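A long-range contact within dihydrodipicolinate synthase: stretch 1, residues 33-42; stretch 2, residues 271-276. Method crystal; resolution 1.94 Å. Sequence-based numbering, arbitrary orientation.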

ATOM      1  N   ALA A  33     -37.435  20.646   4.830  1.00 15.29           N
ATOM      2  CA  ALA A  33     -38.565  19.917   4.251  1.00 15.31           C
ATOM      3  C   ALA A  33     -38.109  18.664   3.494  1.00 15.26           C
ATOM      4  O   ALA A  33     -38.738  17.612   3.605  1.00 15.44           O
ATOM      5  CB  ALA A  33     -39.381  20.824   3.326  1.00 15.35           C
ATOM      6  N   LYS A  34     -37.025  18.773   2.728  1.00 15.72           N
ATOM      7  CA  LYS A  34     -36.445  17.599   2.053  1.00 16.10           C
ATOM      8  C   LYS A  34     -35.891  16.593   3.066  1.00 15.72           C
ATOM      9  O   LYS A  34     -35.976  15.383   2.856  1.00 15.57           O
ATOM     10  CB  LYS A  34     -35.347  18.014   1.062  1.00 16.94           C
ATOM     11  CG  LYS A  34     -35.880  18.705  -0.183  1.00 19.22           C
ATOM     12  CD  LYS A  34     -34.772  19.186  -1.126  1.00 22.72           C
ATOM     13  CE  LYS A  34     -35.356  19.502  -2.519  1.00 25.01           C
ATOM     14  NZ  LYS A  34     -34.296  19.678  -3.568  1.00 27.91           N
ATOM     15  N   THR A  35     -35.325  17.094   4.162  1.00 15.59           N
ATOM     16  CA  THR A  35     -34.851  16.225   5.237  1.00 15.81           C
ATOM     17  C   THR A  35     -36.013  15.418   5.827  1.00 15.48           C
ATOM     18  O   THR A  35     -35.892  14.212   6.021  1.00 15.44           O
ATOM     19  CB  THR A  35     -34.125  17.023   6.343  1.00 15.86           C
ATOM     20  OG1 THR A  35     -33.032  17.759   5.771  1.00 15.83           O
ATOM     21  CG2 THR A  35     -33.586  16.097   7.420  1.00 16.12           C
ATOM     22  N   THR A  36     -37.140  16.076   6.079  1.00 15.69           N
ATOM     23  CA  THR A  36     -38.335  15.389   6.578  1.00 15.55           C
ATOM     24  C   THR A  36     -38.748  14.277   5.611  1.00 15.89           C
ATOM     25  O   THR A  36     -38.951  13.132   6.024  1.00 15.80           O
ATOM     26  CB  THR A  36     -39.499  16.372   6.804  1.00 15.38           C
ATOM     27  OG1 THR A  36     -39.086  17.387   7.725  1.00 14.26           O
ATOM     28  CG2 THR A  36     -40.742  15.661   7.356  1.00 15.89           C
ATOM     29  N   LYS A  37     -38.819  14.599   4.323  1.00 16.23           N
ATOM     30  CA  LYS A  37     -39.167  13.600   3.315  1.00 17.15           C
ATOM     31  C   LYS A  37     -38.189  12.423   3.337  1.00 16.52           C
ATOM     32  O   LYS A  37     -38.605  11.258   3.306  1.00 15.25           O
ATOM     33  CB  LYS A  37     -39.204  14.225   1.919  1.00 18.16           C
ATOM     34  CG  LYS A  37     -39.841  13.327   0.868  1.00 21.56           C
ATOM     35  CD  LYS A  37     -39.605  13.839  -0.560  1.00 25.91           C
ATOM     36  CE  LYS A  37     -40.521  14.992  -0.948  1.00 28.38           C
ATOM     37  NZ  LYS A  37     -39.946  16.331  -0.619  1.00 31.09           N
ATOM     38  N   LEU A  38     -36.896  12.734   3.416  1.00 15.93           N
ATOM     39  CA  LEU A  38     -35.853  11.706   3.378  1.00 15.81           C
ATOM     40  C   LEU A  38     -35.903  10.788   4.595  1.00 15.49           C
ATOM     41  O   LEU A  38     -35.782   9.575   4.459  1.00 15.63           O
ATOM     42  CB  LEU A  38     -34.457  12.343   3.276  1.00 15.57           C
ATOM     43  CG  LEU A  38     -33.272  11.363   3.342  1.00 14.77           C
ATOM     44  CD1 LEU A  38     -33.326  10.388   2.190  1.00 15.23           C
ATOM     45  CD2 LEU A  38     -31.948  12.118   3.340  1.00 15.88           C
ATOM     46  N   VAL A  39     -36.056  11.372   5.782  1.00 15.60           N
ATOM     47  CA  VAL A  39     -36.137  10.594   7.027  1.00 15.58           C
ATOM     48  C   VAL A  39     -37.304   9.606   6.981  1.00 15.87           C
ATOM     49  O   VAL A  39     -37.142   8.424   7.299  1.00 15.36           O
ATOM     50  CB  VAL A  39     -36.258  11.504   8.266  1.00 15.53           C
ATOM     51  CG1 VAL A  39     -36.631  10.700   9.505  1.00 15.19           C
ATOM     52  CG2 VAL A  39     -34.946  12.259   8.508  1.00 15.61           C
ATOM     53  N   ASN A  40     -38.468  10.082   6.554  1.00 16.22           N
ATOM     54  CA  ASN A  40     -39.649   9.208   6.461  1.00 16.76           C
ATOM     55  C   ASN A  40     -39.480   8.095   5.431  1.00 16.78           C
ATOM     56  O   ASN A  40     -39.858   6.935   5.678  1.00 16.13           O
ATOM     57  CB  ASN A  40     -40.901  10.036   6.174  1.00 16.77           C
ATOM     58  CG  ASN A  40     -41.382  10.780   7.402  1.00 17.71           C
ATOM     59  OD1 ASN A  40     -41.518  10.192   8.475  1.00 17.56           O
ATOM     60  ND2 ASN A  40     -41.630  12.073   7.259  1.00 18.31           N
ATOM     61  N   TYR A  41     -38.896   8.457   4.291  1.00 16.75           N
ATOM     62  CA  TYR A  41     -38.557   7.478   3.263  1.00 17.13           C
ATOM     63  C   TYR A  41     -37.656   6.359   3.818  1.00 16.48           C
ATOM     64  O   TYR A  41     -37.943   5.162   3.650  1.00 16.11           O
ATOM     65  CB  TYR A  41     -37.900   8.161   2.054  1.00 17.47           C
ATOM     66  CG  TYR A  41     -37.293   7.155   1.095  1.00 18.43           C
ATOM     67  CD1 TYR A  41     -38.068   6.546   0.111  1.00 19.52           C
ATOM     68  CD2 TYR A  41     -35.960   6.775   1.214  1.00 18.39           C
ATOM     69  CE1 TYR A  41     -37.522   5.597  -0.752  1.00 21.43           C
ATOM     70  CE2 TYR A  41     -35.398   5.835   0.353  1.00 20.56           C
ATOM     71  CZ  TYR A  41     -36.182   5.243  -0.627  1.00 21.86           C
ATOM     72  OH  TYR A  41     -35.623   4.299  -1.480  1.00 21.72           O
ATOM     73  N   LEU A  42     -36.577   6.740   4.492  1.00 16.17           N
ATOM     74  CA  LEU A  42     -35.629   5.744   5.014  1.00 15.54           C
ATOM     75  C   LEU A  42     -36.299   4.780   5.985  1.00 15.91           C
ATOM     76  O   LEU A  42     -36.141   3.563   5.870  1.00 14.95           O
ATOM     77  CB  LEU A  42     -34.422   6.420   5.677  1.00 15.05           C
ATOM     78  CG  LEU A  42     -33.514   7.199   4.716  1.00 14.40           C
ATOM     79  CD1 LEU A  42     -32.443   7.951   5.504  1.00 13.41           C
ATOM     80  CD2 LEU A  42     -32.904   6.286   3.670  1.00 13.09           C
TER
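Stretch 2, residues 271-276: GLDVGS

Residues 271-276 form an irregular segment, neither helix nor strand, that crosses one flank of the helix containing residues 33-42 obliquely. The order of pairing is reversed: Leu272 comes nearest Leu38, with 7.4 Å between their CA atoms, whereas Val274, two residues later, has reached Lys34 one helical turn back, where the CA of Val274 and the CA of Lys34 are 6.2 Å apart. The backbone comes nearest the helix at Val274 and then leaves it, so that Ser276 makes no contact; the pairing of the two backbones follows the i, i+4 spacing of the helical side chains. Together the stretches bury 348 Å².

The main bump is Leu272. Its CA-to-CB bond points toward the helix, and its isobutyl group enters a hollow bounded by Lys37, Leu38 and Tyr41. Leu272 CD1 lies 3.7 Å from Tyr41 CG, approaching the ring obliquely, and 4.1 Å from Leu38 CD1, while Leu272 CD2 packs against the aliphatic part of Lys37, 3.6 Å from its CD. The two methyls thus meet different parts of the hollow. Leu272 fits with chi1 at -139°, between the usual wells, and chi2 at t; it gives up more surface to this contact than any other residue of the two stretches.

Val274 makes a shallower contact. Its CA-to-CB bond points sideways, yet its CG1 comes within 4.4 Å of Leu38 CD2, so that Leu38 touches both Leu272 and Val274 through its two methyls. Beside it, the long chain of Lys34 reaches across the segment, its CD 4.3 Å from the CA of Val274.

The end of that chain supplies the polar anchor. With chi1 at m and the remaining chi angles at t, Lys34 extends far enough for its NZ to form a salt bridge with Asp273 OD1 at 3.0 Å, NZ donating a hydrogen bond. The same OD1 accepts a hydrogen bond from the backbone N of Gly275 at 2.7 Å, which ties the aspartate to its own loop and joins the bend of the chain to the lysine contact. Gly275 has a positive phi of 75°, a conformation that favours glycine.

At the more exposed margin, Lys37 turns aside, toward the Lys34 end of the helix, through chi3 at m and chi4 at p. A water bridges the stretches here, accepting from Lys37 NZ at 3.1 Å and donating to Asp273 O at 2.9 Å. Apolar packing around Leu272 is thus accompanied by two lysine-mediated links to Asp273, one direct and one through water.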

ATOM      1  N   GLY A 271     -36.624  10.329  -7.773  1.00 30.34           N
ATOM      2  CA  GLY A 271     -37.670  11.260  -7.351  1.00 29.94           C
ATOM      3  C   GLY A 271     -37.554  11.855  -5.957  1.00 29.63           C
ATOM      4  O   GLY A 271     -38.492  12.512  -5.492  1.00 29.79           O
ATOM      5  N   LEU A 272     -36.426  11.636  -5.282  1.00 28.68           N
ATOM      6  CA  LEU A 272     -36.193  12.236  -3.973  1.00 28.28           C
ATOM      7  C   LEU A 272     -35.009  13.189  -4.082  1.00 27.54           C
ATOM      8  O   LEU A 272     -33.880  12.835  -3.765  1.00 27.01           O
ATOM      9  CB  LEU A 272     -35.958  11.152  -2.907  1.00 28.50           C
ATOM     10  CG  LEU A 272     -36.630  11.405  -1.548  1.00 30.04           C
ATOM     11  CD1 LEU A 272     -36.338  10.293  -0.558  1.00 31.14           C
ATOM     12  CD2 LEU A 272     -36.200  12.725  -0.976  1.00 30.94           C
ATOM     13  N   ASP A 273     -35.271  14.399  -4.561  1.00 26.83           N
ATOM     14  CA  ASP A 273     -34.202  15.381  -4.756  1.00 26.40           C
ATOM     15  C   ASP A 273     -33.746  15.908  -3.396  1.00 24.85           C
ATOM     16  O   ASP A 273     -34.548  16.432  -2.620  1.00 25.04           O
ATOM     17  CB  ASP A 273     -34.651  16.528  -5.675  1.00 26.92           C
ATOM     18  CG  ASP A 273     -33.477  17.356  -6.199  1.00 28.67           C
ATOM     19  OD1 ASP A 273     -32.685  17.864  -5.378  1.00 30.33           O
ATOM     20  OD2 ASP A 273     -33.336  17.499  -7.437  1.00 32.30           O
ATOM     21  N   VAL A 274     -32.456  15.727  -3.113  1.00 22.84           N
ATOM     22  CA  VAL A 274     -31.840  16.188  -1.881  1.00 21.39           C
ATOM     23  C   VAL A 274     -30.740  17.221  -2.188  1.00 20.60           C
ATOM     24  O   VAL A 274     -29.861  17.473  -1.359  1.00 19.64           O
ATOM     25  CB  VAL A 274     -31.265  15.000  -1.054  1.00 21.30           C
ATOM     26  CG1 VAL A 274     -32.382  14.114  -0.561  1.00 20.93           C
ATOM     27  CG2 VAL A 274     -30.276  14.181  -1.864  1.00 20.72           C
ATOM     28  N   GLY A 275     -30.797  17.799  -3.388  1.00 19.52           N
ATOM     29  CA  GLY A 275     -29.887  18.869  -3.789  1.00 19.31           C
ATOM     30  C   GLY A 275     -28.480  18.408  -4.111  1.00 18.94           C
ATOM     31  O   GLY A 275     -28.231  17.217  -4.332  1.00 19.33           O
ATOM     32  N   SER A 276     -27.561  19.368  -4.108  1.00 18.31           N
ATOM     33  CA  SER A 276     -26.182  19.133  -4.484  1.00 17.82           C
ATOM     34  C   SER A 276     -25.266  19.043  -3.256  1.00 17.20           C
ATOM     35  O   SER A 276     -25.726  18.707  -2.165  1.00 17.06           O
ATOM     36  CB  SER A 276     -25.727  20.237  -5.427  1.00 17.72           C
ATOM     37  OG  SER A 276     -24.594  19.816  -6.145  1.00 18.42           O
TER
HETATM   38  O   HOH W   1     -37.449  16.253  -2.441  1.00 31.90           O